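Local coordinates for protein 2,3-dihydroxy-2,3-dihydrophenylpropionate dehydrogenase (Pseudomonas sp. MC1, PDB 5XTF) that oxidises naphthalene cis-dihydrodiol to 1,2-dihydroxynaphthalene with NAD(+), working as a tetrameric short-chain dehydrogenase, at residues Gln24-Thr29 / Leu98-Ala103; Arg79-Asn84 / Tyr136-Ser141; Gly106-Met111 / Ser170-Ser175; Glu146-Asn151 / Pro192-Asn197. All blocks are in the same frame, centred on the assembly; numbering follows the deposited sequence.

Contact 1. Residues Gln24-Thr29 / Leu98-Ala103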
loop_
_atom_site.group_PDB
_atom_site.type_symbol
_atom_site.label_atom_id
_atom_site.label_comp_id
_atom_site.label_asym_id
_atom_site.label_seq_id
_atom_site.Cartn_x
_atom_site.Cartn_y
_atom_site.Cartn_z
ATOM N N GLN B 24 28.499 -8.043 18.537
ATOM C CA GLN B 24 27.802 -7.130 17.638
ATOM C C GLN B 24 27.916 -5.700 18.141
ATOM O O GLN B 24 28.008 -5.452 19.345
ATOM C CB GLN B 24 26.322 -7.488 17.479
ATOM C CG GLN B 24 26.073 -8.861 16.892
ATOM C CD GLN B 24 26.626 -8.997 15.497
ATOM O OE1 GLN B 24 26.037 -8.488 14.549
ATOM N NE2 GLN B 24 27.761 -9.685 15.360
ATOM N N VAL B 25 27.889 -4.763 17.191
ATOM C CA VAL B 25 28.093 -3.341 17.433
ATOM C C VAL B 25 27.027 -2.563 16.674
ATOM O O VAL B 25 26.840 -2.781 15.472
ATOM C CB VAL B 25 29.493 -2.895 16.978
ATOM C CG1 VAL B 25 29.599 -1.392 17.022
ATOM C CG2 VAL B 25 30.569 -3.566 17.826
ATOM N N VAL B 26 26.347 -1.645 17.363
ATOM C CA VAL B 26 25.284 -0.843 16.763
ATOM C C VAL B 26 25.561 0.634 17.004
ATOM O O VAL B 26 26.041 1.018 18.076
ATOM C CB VAL B 26 23.892 -1.222 17.314
ATOM C CG1 VAL B 26 23.814 -0.987 18.817
ATOM C CG2 VAL B 26 22.792 -0.440 16.591
ATOM N N SER B 27 25.222 1.467 16.023
ATOM C CA SER B 27 25.389 2.904 16.135
ATOM C C SER B 27 24.055 3.606 15.894
ATOM O O SER B 27 23.410 3.366 14.874
ATOM C CB SER B 27 26.427 3.383 15.134
ATOM O OG SER B 27 26.609 4.762 15.308
ATOM N N ILE B 28 23.675 4.505 16.803
ATOM C CA ILE B 28 22.317 5.045 16.910
ATOM C C ILE B 28 22.370 6.574 16.868
ATOM O O ILE B 28 22.982 7.184 17.746
ATOM C CB ILE B 28 21.657 4.573 18.222
ATOM C CG1 ILE B 28 21.738 3.046 18.335
ATOM C CG2 ILE B 28 20.229 5.105 18.360
ATOM C CD1 ILE B 28 21.397 2.480 19.709
ATOM N N THR B 29 21.724 7.199 15.874
ATOM C CA THR B 29 21.497 8.648 15.927
ATOM C C THR B 29 20.195 8.961 16.680
ATOM O O THR B 29 19.371 8.081 16.948
ATOM C CB THR B 29 21.427 9.291 14.534
ATOM O OG1 THR B 29 20.130 9.054 13.961
ATOM C CG2 THR B 29 22.512 8.770 13.601
ATOM N N LEU B 98 31.409 -2.368 12.594
ATOM C CA LEU B 98 30.054 -1.868 12.792
ATOM C C LEU B 98 29.096 -2.871 12.170
ATOM O O LEU B 98 29.234 -3.199 10.987
ATOM C CB LEU B 98 29.872 -0.479 12.170
ATOM C CG LEU B 98 28.452 0.112 12.215
ATOM C CD1 LEU B 98 28.019 0.454 13.648
ATOM C CD2 LEU B 98 28.367 1.333 11.357
ATOM N N ASP B 99 28.134 -3.364 12.954
ATOM C CA ASP B 99 27.165 -4.322 12.424
ATOM C C ASP B 99 25.833 -3.702 12.018
ATOM O O ASP B 99 25.204 -4.192 11.081
ATOM C CB ASP B 99 26.894 -5.441 13.436
ATOM C CG ASP B 99 28.138 -6.244 13.757
ATOM O OD1 ASP B 99 28.498 -7.125 12.943
ATOM O OD2 ASP B 99 28.760 -5.990 14.821
ATOM N N CYS B 100 25.370 -2.659 12.697
ATOM C CA CYS B 100 24.050 -2.114 12.427
ATOM C C CYS B 100 24.095 -0.606 12.590
ATOM O O CYS B 100 24.723 -0.101 13.522
ATOM C CB CYS B 100 22.993 -2.715 13.367
ATOM S SG CYS B 100 21.270 -2.187 13.013
ATOM N N PHE B 101 23.465 0.107 11.669
ATOM C CA PHE B 101 23.301 1.551 11.777
ATOM C C PHE B 101 21.814 1.863 11.867
ATOM O O PHE B 101 21.035 1.448 10.996
ATOM C CB PHE B 101 23.921 2.292 10.588
ATOM C CG PHE B 101 23.694 3.784 10.635
ATOM C CD1 PHE B 101 24.373 4.565 11.556
ATOM C CD2 PHE B 101 22.802 4.401 9.781
ATOM C CE1 PHE B 101 24.173 5.932 11.624
ATOM C CE2 PHE B 101 22.601 5.779 9.846
ATOM C CZ PHE B 101 23.289 6.534 10.769
ATOM N N ILE B 102 21.425 2.583 12.919
ATOM C CA ILE B 102 20.041 2.965 13.163
ATOM C C ILE B 102 19.952 4.468 12.983
ATOM O O ILE B 102 20.476 5.233 13.804
ATOM C CB ILE B 102 19.557 2.562 14.558
ATOM C CG1 ILE B 102 19.665 1.050 14.752
ATOM C CG2 ILE B 102 18.136 3.050 14.781
ATOM C CD1 ILE B 102 19.101 0.574 16.070
ATOM N N ALA B 103 19.301 4.891 11.904
ATOM C CA ALA B 103 19.082 6.302 11.633
ATOM C C ALA B 103 17.724 6.655 12.213
ATOM O O ALA B 103 16.695 6.169 11.732
ATOM C CB ALA B 103 19.147 6.576 10.135
HETATM O O HOH W 1 30.116 -8.969 13.117
#
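Q24 and D99 meet at one end of the contact, their side chains crossing at about a right angle. The amide and carboxylate planes stand 37° apart. Q24 OE1 and D99 OD1 are 3.2 Å apart, but both are acceptors and do not bond to each other. R256 binds both: its NE donates to Q24 OE1 and its NH2 makes a salt bridge with D99 OD1. D99 OD2 turns the other way and accepts from V25 N (2.8 Å), on its anti side and 17° out of the carboxylate plane. V25 O is gripped twice, by the backbone N of D99 and by that of C100.

From here the strands 25-28 and 100-103 run parallel. S27 N bonds to C100 O, S27 O accepts from I102 N (2.9 Å), and T29 N closes the ladder on I102 O. On one face of the sheet V26 CG2, anti to its backbone N, lies 3.9 Å from I102 CD1, the two side chains crossing obliquely. F43 and L39 of helix 34-46 cover this face. On the other face S27 CB rests on L98 CD1 (3.6 Å), and T29 CG2 slants against F101 CZ (3.7 Å). S27 OG bonds to S51, and T29 OG1 to the backbone N of N104, an NAD(+)-binding residue. The pairing thus gives the Rossmann sheet two central strands whose faces are mostly apolar, while the polar end at D99 is likely to keep its charge, having a cation and a backbone N-H as partners.

Contact 2. Residues Arg79-Asn84 / Tyr136-Ser141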
loop_
_atom_site.group_PDB
_atom_site.type_symbol
_atom_site.label_atom_id
_atom_site.label_comp_id
_atom_site.label_asym_id
_atom_site.label_seq_id
_atom_site.Cartn_x
_atom_site.Cartn_y
_atom_site.Cartn_z
ATOM N N ARG B 79 22.601 16.806 10.782
ATOM C CA ARG B 79 22.602 17.459 9.477
ATOM C C ARG B 79 23.989 17.788 8.965
ATOM O O ARG B 79 24.103 18.266 7.841
ATOM C CB ARG B 79 21.794 18.748 9.520
ATOM C CG ARG B 79 20.332 18.527 9.670
ATOM C CD ARG B 79 19.648 19.847 9.855
ATOM N NE ARG B 79 19.955 20.440 11.147
ATOM C CZ ARG B 79 19.468 21.609 11.550
ATOM N NH1 ARG B 79 18.663 22.309 10.749
ATOM N NH2 ARG B 79 19.794 22.087 12.745
ATOM N N ASP B 80 25.035 17.544 9.737
ATOM C CA ASP B 80 26.401 17.826 9.328
ATOM C C ASP B 80 27.087 16.503 9.005
ATOM O O ASP B 80 27.230 15.642 9.886
ATOM C CB ASP B 80 27.114 18.596 10.441
ATOM C CG ASP B 80 28.580 18.838 10.158
ATOM O OD1 ASP B 80 29.419 18.192 10.842
ATOM O OD2 ASP B 80 28.900 19.675 9.277
ATOM N N HIS B 81 27.506 16.342 7.744
ATOM C CA HIS B 81 28.013 15.052 7.284
ATOM C C HIS B 81 29.242 14.613 8.076
ATOM O O HIS B 81 29.344 13.449 8.483
ATOM C CB HIS B 81 28.329 15.110 5.785
ATOM C CG HIS B 81 28.749 13.796 5.215
ATOM N ND1 HIS B 81 27.951 12.672 5.281
ATOM C CD2 HIS B 81 29.887 13.414 4.588
ATOM C CE1 HIS B 81 28.579 11.654 4.722
ATOM N NE2 HIS B 81 29.756 12.077 4.291
ATOM N N ALA B 82 30.173 15.539 8.324
ATOM C CA ALA B 82 31.384 15.209 9.070
ATOM C C ALA B 82 31.066 14.636 10.442
ATOM O O ALA B 82 31.792 13.758 10.926
ATOM C CB ALA B 82 32.270 16.448 9.203
ATOM N N THR B 83 29.992 15.106 11.082
ATOM C CA THR B 83 29.595 14.523 12.360
ATOM C C THR B 83 29.219 13.047 12.210
ATOM O O THR B 83 29.580 12.214 13.059
ATOM C CB THR B 83 28.431 15.320 12.957
ATOM O OG1 THR B 83 28.866 16.647 13.293
ATOM C CG2 THR B 83 27.878 14.618 14.200
ATOM N N ASN B 84 28.489 12.706 11.138
ATOM C CA ASN B 84 28.147 11.308 10.877
ATOM C C ASN B 84 29.401 10.478 10.629
ATOM O O ASN B 84 29.509 9.347 11.110
ATOM C CB ASN B 84 27.209 11.200 9.662
ATOM C CG ASN B 84 25.844 11.792 9.913
ATOM O OD1 ASN B 84 25.465 12.796 9.308
ATOM N ND2 ASN B 84 25.088 11.165 10.785
ATOM N N TYR B 136 19.386 10.964 6.975
ATOM C CA TYR B 136 19.402 9.504 6.839
ATOM C C TYR B 136 20.338 9.083 5.709
ATOM O O TYR B 136 21.154 8.166 5.875
ATOM C CB TYR B 136 18.001 8.947 6.586
ATOM C CG TYR B 136 17.091 8.855 7.792
ATOM C CD1 TYR B 136 17.417 9.456 9.007
ATOM C CD2 TYR B 136 15.897 8.152 7.711
ATOM C CE1 TYR B 136 16.559 9.355 10.101
ATOM C CE2 TYR B 136 15.040 8.051 8.789
ATOM C CZ TYR B 136 15.370 8.645 9.974
ATOM O OH TYR B 136 14.482 8.512 11.003
ATOM N N PHE B 137 20.244 9.767 4.554
ATOM C CA PHE B 137 21.180 9.517 3.458
ATOM C C PHE B 137 22.624 9.709 3.910
ATOM O O PHE B 137 23.502 8.904 3.571
ATOM C CB PHE B 137 20.874 10.436 2.273
ATOM C CG PHE B 137 19.730 9.968 1.403
ATOM C CD1 PHE B 137 18.456 10.511 1.550
ATOM C CD2 PHE B 137 19.931 9.007 0.428
ATOM C CE1 PHE B 137 17.403 10.091 0.749
ATOM C CE2 PHE B 137 18.887 8.581 -0.375
ATOM C CZ PHE B 137 17.624 9.123 -0.214
ATOM N N SER B 138 22.885 10.766 4.684
ATOM C CA SER B 138 24.248 11.073 5.122
ATOM C C SER B 138 24.797 9.997 6.063
ATOM O O SER B 138 25.905 9.488 5.855
ATOM C CB SER B 138 24.275 12.453 5.780
ATOM O OG SER B 138 25.543 12.748 6.357
ATOM N N GLY B 139 24.026 9.623 7.088
ATOM C CA GLY B 139 24.443 8.538 7.964
ATOM C C GLY B 139 24.722 7.240 7.227
ATOM O O GLY B 139 25.721 6.563 7.497
ATOM N N ILE B 140 23.848 6.868 6.287
ATOM C CA ILE B 140 24.031 5.601 5.577
ATOM C C ILE B 140 25.253 5.662 4.658
ATOM O O ILE B 140 26.041 4.704 4.586
ATOM C CB ILE B 140 22.746 5.235 4.812
ATOM C CG1 ILE B 140 21.660 4.826 5.810
ATOM C CG2 ILE B 140 23.025 4.150 3.779
ATOM C CD1 ILE B 140 20.280 4.917 5.279
ATOM N N SER B 141 25.429 6.779 3.946
ATOM C CA SER B 141 26.650 6.997 3.173
ATOM C C SER B 141 27.902 6.828 4.037
ATOM O O SER B 141 28.866 6.162 3.640
ATOM C CB SER B 141 26.608 8.395 2.560
ATOM O OG SER B 141 27.819 8.712 1.913
HETATM O O HOH W 2 30.436 9.502 3.094
#
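H81 reaches across to S138 from the first turn of helix 81-95. Its CG is anti to the backbone N (chi1 -175°), which carries the ring toward helix 118-150. CB lies 3.7 Å from S138 OG, and CG is at much the same distance from that oxygen. ND1 makes the contact proper: it is hydrogen-bonded to S138 OG at 2.6 Å, nearly straight, with the oxygen at the ring edge. CE1 follows the same edge, 3.6 Å from S138 O in the ring plane. NE2 is hydrogen-bonded to a water at 2.9 Å, and this water donates to S141 OG, so the imidazole and the water together span about one turn of the partner helix.

This is helix-to-helix packing on one side of the Rossmann sheet of a short-chain dehydrogenase. Helix 118-150 also takes part in the subunit interface here: W118 of the second subunit stacks on the H81 ring, and F125 of that subunit meets F137. D80 caps helix 81-95, its OD1 accepting from both T83 N and T83 OG1.

N84, one turn after H81, points toward the same serine. Its CG lies 3.7 Å from S138 OG, and its amide group packs against G139. The CA atoms of N84 and G139 are 5.5 Å apart. An alanine here would probably open a gap beside G139 and deprive the S138 hydroxyl of a polar neighbour.

Contact 3. Residues Gly106-Met111 / Ser170-Ser175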
loop_
_atom_site.group_PDB
_atom_site.type_symbol
_atom_site.label_atom_id
_atom_site.label_comp_id
_atom_site.label_asym_id
_atom_site.label_seq_id
_atom_site.Cartn_x
_atom_site.Cartn_y
_atom_site.Cartn_z
ATOM N N GLY B 106 14.936 12.648 14.527
ATOM C CA GLY B 106 13.792 13.179 13.818
ATOM C C GLY B 106 13.374 14.525 14.373
ATOM O O GLY B 106 13.829 14.946 15.439
ATOM N N ILE B 107 12.502 15.200 13.616
ATOM C CA ILE B 107 11.893 16.454 14.042
ATOM C C ILE B 107 10.474 16.502 13.498
ATOM O O ILE B 107 10.182 15.963 12.427
ATOM C CB ILE B 107 12.711 17.692 13.584
ATOM C CG1 ILE B 107 12.252 18.952 14.310
ATOM C CG2 ILE B 107 12.585 17.927 12.093
ATOM C CD1 ILE B 107 13.005 20.185 13.876
ATOM N N TRP B 108 9.589 17.156 14.247
ATOM C CA TRP B 108 8.189 17.332 13.893
ATOM C C TRP B 108 7.989 18.671 13.181
ATOM O O TRP B 108 8.895 19.504 13.108
ATOM C CB TRP B 108 7.311 17.261 15.149
ATOM C CG TRP B 108 5.867 16.929 14.879
ATOM C CD1 TRP B 108 5.381 16.144 13.877
ATOM C CD2 TRP B 108 4.729 17.376 15.628
ATOM N NE1 TRP B 108 4.007 16.070 13.954
ATOM C CE2 TRP B 108 3.583 16.819 15.021
ATOM C CE3 TRP B 108 4.568 18.189 16.756
ATOM C CZ2 TRP B 108 2.291 17.054 15.502
ATOM C CZ3 TRP B 108 3.291 18.421 17.232
ATOM C CH2 TRP B 108 2.165 17.853 16.605
ATOM N N ASP B 109 6.775 18.876 12.651
ATOM C CA ASP B 109 6.417 20.153 12.050
ATOM C C ASP B 109 5.249 20.847 12.737
ATOM O O ASP B 109 4.812 21.896 12.258
ATOM C CB ASP B 109 6.116 19.985 10.554
ATOM C CG ASP B 109 4.767 19.339 10.271
ATOM O OD1 ASP B 109 4.135 18.767 11.196
ATOM O OD2 ASP B 109 4.358 19.383 9.079
ATOM N N TYR B 110 4.732 20.293 13.835
ATOM C CA TYR B 110 3.714 20.958 14.653
ATOM C C TYR B 110 2.517 21.390 13.805
ATOM O O TYR B 110 2.008 22.507 13.927
ATOM C CB TYR B 110 4.324 22.138 15.425
ATOM C CG TYR B 110 5.435 21.702 16.364
ATOM C CD1 TYR B 110 5.169 21.392 17.697
ATOM C CD2 TYR B 110 6.746 21.561 15.912
ATOM C CE1 TYR B 110 6.178 20.969 18.554
ATOM C CE2 TYR B 110 7.764 21.137 16.765
ATOM C CZ TYR B 110 7.470 20.844 18.083
ATOM O OH TYR B 110 8.465 20.431 18.933
ATOM N N MET B 111 2.082 20.486 12.922
ATOM C CA MET B 111 0.870 20.640 12.112
ATOM C C MET B 111 0.890 21.908 11.255
ATOM O O MET B 111 -0.162 22.508 11.005
ATOM C CB MET B 111 -0.393 20.611 12.984
ATOM C CG MET B 111 -0.412 19.530 14.062
ATOM S SD MET B 111 -0.379 17.845 13.410
ATOM C CE MET B 111 -1.896 17.814 12.437
ATOM N N SER B 170 1.772 18.653 6.286
ATOM C CA SER B 170 2.112 18.014 5.024
ATOM C C SER B 170 3.612 17.857 4.857
ATOM O O SER B 170 4.056 16.892 4.227
ATOM C CB SER B 170 1.523 18.805 3.860
ATOM O OG SER B 170 2.036 20.125 3.847
ATOM N N CYS B 171 4.413 18.786 5.394
ATOM C CA CYS B 171 5.863 18.599 5.335
ATOM C C CYS B 171 6.269 17.326 6.061
ATOM O O CYS B 171 6.965 16.472 5.498
ATOM C CB CYS B 171 6.597 19.801 5.931
ATOM S SG CYS B 171 6.238 21.352 5.076
ATOM N N TYR B 172 5.831 17.181 7.313
ATOM C CA TYR B 172 6.195 16.001 8.084
ATOM C C TYR B 172 5.743 14.733 7.379
ATOM O O TYR B 172 6.527 13.789 7.238
ATOM C CB TYR B 172 5.605 16.079 9.496
ATOM C CG TYR B 172 6.035 14.933 10.407
ATOM C CD1 TYR B 172 7.273 14.948 11.058
ATOM C CD2 TYR B 172 5.199 13.839 10.620
ATOM C CE1 TYR B 172 7.668 13.898 11.891
ATOM C CE2 TYR B 172 5.589 12.786 11.458
ATOM C CZ TYR B 172 6.817 12.825 12.087
ATOM O OH TYR B 172 7.171 11.770 12.895
ATOM N N ILE B 173 4.496 14.704 6.896
ATOM C CA ILE B 173 3.982 13.483 6.289
ATOM C C ILE B 173 4.741 13.162 5.012
ATOM O O ILE B 173 5.043 11.995 4.729
ATOM C CB ILE B 173 2.468 13.592 6.055
ATOM C CG1 ILE B 173 1.755 13.585 7.402
ATOM C CG2 ILE B 173 1.984 12.438 5.213
ATOM C CD1 ILE B 173 0.281 13.694 7.317
ATOM N N ALA B 174 5.102 14.195 4.243
ATOM C CA ALA B 174 5.874 13.972 3.026
ATOM C C ALA B 174 7.270 13.454 3.350
ATOM O O ALA B 174 7.787 12.571 2.657
ATOM C CB ALA B 174 5.941 15.264 2.214
ATOM N N SER B 175 7.896 13.974 4.407
ATOM C CA SER B 175 9.228 13.487 4.756
ATOM C C SER B 175 9.169 12.036 5.218
ATOM O O SER B 175 10.045 11.233 4.888
ATOM C CB SER B 175 9.872 14.360 5.834
ATOM O OG SER B 175 9.287 14.178 7.116
HETATM O O HOH W 3 3.633 21.237 6.974
#
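The YxxxK pattern of the short-chain dehydrogenase active site lies at the start of helix 170-190, and here its Y172 packs against W108 and D109 of the loop that follows strand 100-103. K176, the lysine of the pattern, is an NAD(+)-binding residue. The two aromatic side chains make a T-shaped pair. W108 presents its CD1 edge to the Y172 ring, with that atom 3.5 Å above the centre of the ring. The planes are turned 87° against each other. W108 NE1 bonds to the carbonyl O of G167, which steadies the indole. I107 O meets the edge of the tyrosine, in the ring plane and 3.3 Å from Y172 CE1. Y172 OH, at the far end of the ring, bonds to S159 OG.

D109 lies at the backbone end of the tyrosine. Its CG sits between the backbone N and the carbonyl carbon (chi1 75°), which brings it to the helix; CG is 3.5 Å from Y172 CB. D109 OD2 accepts from Y172 N (3.2 Å) from well above the carboxylate plane. It also accepts from a water (2.9 Å) that in turn receives C171 N. D109 OD1 takes M111 N, which makes an Asx turn, and G169 N.

One buried carboxylate therefore ties the loop to itself and to the first turn of the helix. Its negative charge lies at the N-terminal end of helix 170-190, where the backbone N-H groups would probably stabilise it. The indole and the carboxylate together fix the root and one face of Y172.

Contact 4. Residues Glu146-Asn151 / Pro192-Asn197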
loop_
_atom_site.group_PDB
_atom_site.type_symbol
_atom_site.label_atom_id
_atom_site.label_comp_id
_atom_site.label_asym_id
_atom_site.label_seq_id
_atom_site.Cartn_x
_atom_site.Cartn_y
_atom_site.Cartn_z
ATOM N N GLU B 146 31.710 0.273 6.178
ATOM C CA GLU B 146 31.838 -0.616 7.330
ATOM C C GLU B 146 30.728 -1.663 7.390
ATOM O O GLU B 146 30.977 -2.796 7.818
ATOM C CB GLU B 146 31.866 0.212 8.615
ATOM C CG GLU B 146 33.178 0.994 8.780
ATOM C CD GLU B 146 34.404 0.062 8.887
ATOM O OE1 GLU B 146 34.309 -0.987 9.575
ATOM O OE2 GLU B 146 35.454 0.358 8.265
ATOM N N LEU B 147 29.509 -1.313 6.967
ATOM C CA LEU B 147 28.438 -2.305 6.880
ATOM C C LEU B 147 28.732 -3.376 5.833
ATOM O O LEU B 147 28.334 -4.535 6.013
ATOM C CB LEU B 147 27.112 -1.608 6.576
ATOM C CG LEU B 147 26.616 -0.654 7.667
ATOM C CD1 LEU B 147 25.402 0.099 7.210
ATOM C CD2 LEU B 147 26.284 -1.449 8.917
ATOM N N LYS B 148 29.417 -3.015 4.742
ATOM C CA LYS B 148 29.776 -3.999 3.723
ATOM C C LYS B 148 30.791 -5.018 4.230
ATOM O O LYS B 148 30.772 -6.180 3.796
ATOM C CB LYS B 148 30.328 -3.294 2.485
ATOM C CG LYS B 148 29.308 -2.465 1.715
ATOM C CD LYS B 148 29.796 -2.214 0.286
ATOM C CE LYS B 148 28.864 -1.273 -0.470
ATOM N NZ LYS B 148 29.483 -0.805 -1.747
ATOM N N LYS B 149 31.700 -4.590 5.113
ATOM C CA LYS B 149 32.698 -5.494 5.668
ATOM C C LYS B 149 32.069 -6.500 6.609
ATOM O O LYS B 149 32.568 -7.620 6.746
ATOM C CB LYS B 149 33.767 -4.706 6.410
ATOM C CG LYS B 149 34.634 -3.814 5.528
ATOM C CD LYS B 149 35.715 -3.212 6.415
ATOM C CE LYS B 149 36.349 -1.977 5.842
ATOM N NZ LYS B 149 37.522 -1.602 6.680
ATOM N N THR B 150 30.972 -6.136 7.256
ATOM C CA THR B 150 30.289 -7.061 8.145
ATOM C C THR B 150 29.009 -7.612 7.533
ATOM O O THR B 150 28.330 -8.420 8.182
ATOM C CB THR B 150 29.969 -6.367 9.467
ATOM O OG1 THR B 150 29.112 -5.246 9.199
ATOM C CG2 THR B 150 31.264 -5.859 10.136
ATOM N N ASN B 151 28.673 -7.194 6.307
ATOM C CA ASN B 151 27.386 -7.463 5.676
ATOM C C ASN B 151 26.262 -7.213 6.676
ATOM O O ASN B 151 25.475 -8.097 7.030
ATOM C CB ASN B 151 27.344 -8.879 5.098
ATOM C CG ASN B 151 28.291 -9.056 3.918
ATOM O OD1 ASN B 151 29.076 -8.154 3.553
ATOM N ND2 ASN B 151 28.236 -10.236 3.320
ATOM N N PRO B 192 22.592 -8.464 -2.100
ATOM C CA PRO B 192 22.312 -9.284 -0.925
ATOM C C PRO B 192 23.140 -8.920 0.296
ATOM O O PRO B 192 22.938 -9.535 1.352
ATOM C CB PRO B 192 22.685 -10.681 -1.397
ATOM C CG PRO B 192 23.838 -10.430 -2.291
ATOM C CD PRO B 192 23.553 -9.126 -3.001
ATOM N N GLU B 193 24.031 -7.935 0.162
ATOM C CA GLU B 193 25.058 -7.709 1.181
ATOM C C GLU B 193 24.484 -7.087 2.452
ATOM O O GLU B 193 24.812 -7.512 3.570
ATOM C CB GLU B 193 26.155 -6.813 0.614
ATOM C CG GLU B 193 27.561 -7.282 0.935
ATOM C CD GLU B 193 28.632 -6.260 0.564
ATOM O OE1 GLU B 193 29.740 -6.338 1.149
ATOM O OE2 GLU B 193 28.362 -5.371 -0.291
ATOM N N ILE B 194 23.666 -6.048 2.310
ATOM C CA ILE B 194 23.213 -5.236 3.431
ATOM C C ILE B 194 21.692 -5.235 3.460
ATOM O O ILE B 194 21.054 -4.949 2.444
ATOM C CB ILE B 194 23.749 -3.801 3.322
ATOM C CG1 ILE B 194 25.263 -3.799 3.527
ATOM C CG2 ILE B 194 23.020 -2.882 4.304
ATOM C CD1 ILE B 194 25.884 -2.478 3.173
ATOM N N ARG B 195 21.111 -5.541 4.619
ATOM C CA ARG B 195 19.667 -5.467 4.795
ATOM C C ARG B 195 19.263 -4.061 5.220
ATOM O O ARG B 195 19.980 -3.401 5.976
ATOM C CB ARG B 195 19.176 -6.481 5.832
ATOM C CG ARG B 195 19.210 -7.907 5.347
ATOM C CD ARG B 195 18.827 -8.885 6.451
ATOM N NE ARG B 195 19.573 -8.645 7.681
ATOM C CZ ARG B 195 19.055 -8.091 8.770
ATOM N NH1 ARG B 195 17.779 -7.727 8.783
ATOM N NH2 ARG B 195 19.809 -7.899 9.845
ATOM N N VAL B 196 18.098 -3.613 4.751
ATOM C CA VAL B 196 17.607 -2.273 5.062
ATOM C C VAL B 196 16.126 -2.362 5.391
ATOM O O VAL B 196 15.341 -2.872 4.587
ATOM C CB VAL B 196 17.818 -1.275 3.906
ATOM C CG1 VAL B 196 17.563 0.127 4.413
ATOM C CG2 VAL B 196 19.218 -1.378 3.311
ATOM N N ASN B 197 15.740 -1.844 6.552
ATOM C CA ASN B 197 14.372 -1.949 7.033
ATOM C C ASN B 197 14.026 -0.695 7.813
ATOM O O ASN B 197 14.843 0.213 7.969
ATOM C CB ASN B 197 14.180 -3.182 7.910
ATOM C CG ASN B 197 14.443 -4.460 7.171
ATOM O OD1 ASN B 197 13.655 -4.861 6.322
ATOM N ND2 ASN B 197 15.567 -5.111 7.483
HETATM O O HOH W 4 22.732 -8.254 8.983
#
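The C-terminal end of helix 118-150 meets the turn that leads into strand 195-201, with K148 and N151 on one side and E193 and I194 on the other. E193 is extended beyond CG and crosses K148 at about a right angle. Its OE2 lies against the aliphatic part of the lysine, 3.5 Å from K148 CD. The charged ends stay apart, K148 NZ being 4.9 Å from E193 OE2; that ammonium makes a salt bridge with E115 of the second subunit instead. E193 OE1 comes within 2.8 Å of K148 O. Both are acceptors, so the pair is not a hydrogen bond, and the closeness may raise the tendency of the carboxylate to hold a proton.

N151 leaves the helix with positive phi and also crosses E193 at about a right angle, amide and carboxylate planes 90° apart. N151 CG is 3.5 Å from E193 CG, and N151 CB is 3.3 Å from E193 O. An alanine in place of E193 would probably uncover the methylenes of K148 and leave the N151 amide freer to turn.

Deeper in, I194 CD1 touches both L147 CB and K148 CG, 3.7 Å from each. L147 also packs on V154 of strand 153-157. R195, the next residue, is joined by backbone hydrogen bonds to G152 and V154. The arrangement is typical of a Rossmann fold: the end of a helix packs on a strand of the parallel sheet and on the loop that leads into its neighbour; strands 153-157 and 195-201 are linked by the crossover through helix 170-190.

In the fold
All four contacts belong to one Rossmann domain built on a parallel sheet of seven strands in the order 3-2-1-4-5-6-7. Contact 1 pairs two central strands, 25-28 and 100-103. Its centre is about 13 Å from that of contact 2 and about 11 Å from that of contact 4, and it touches both. Contacts 2 and 4 use different parts of helix 118-150, their centres about 17 Å apart. Contact 3 lies across the chain's centre from contacts 1 and 4, about 25 and 29 Å away. Along the chain, contact 2 crosses contacts 1 and 3, and contact 3 crosses contact 4. Contacts 2 and 3 both reach the second subunit, so the active-site helix adjoins it.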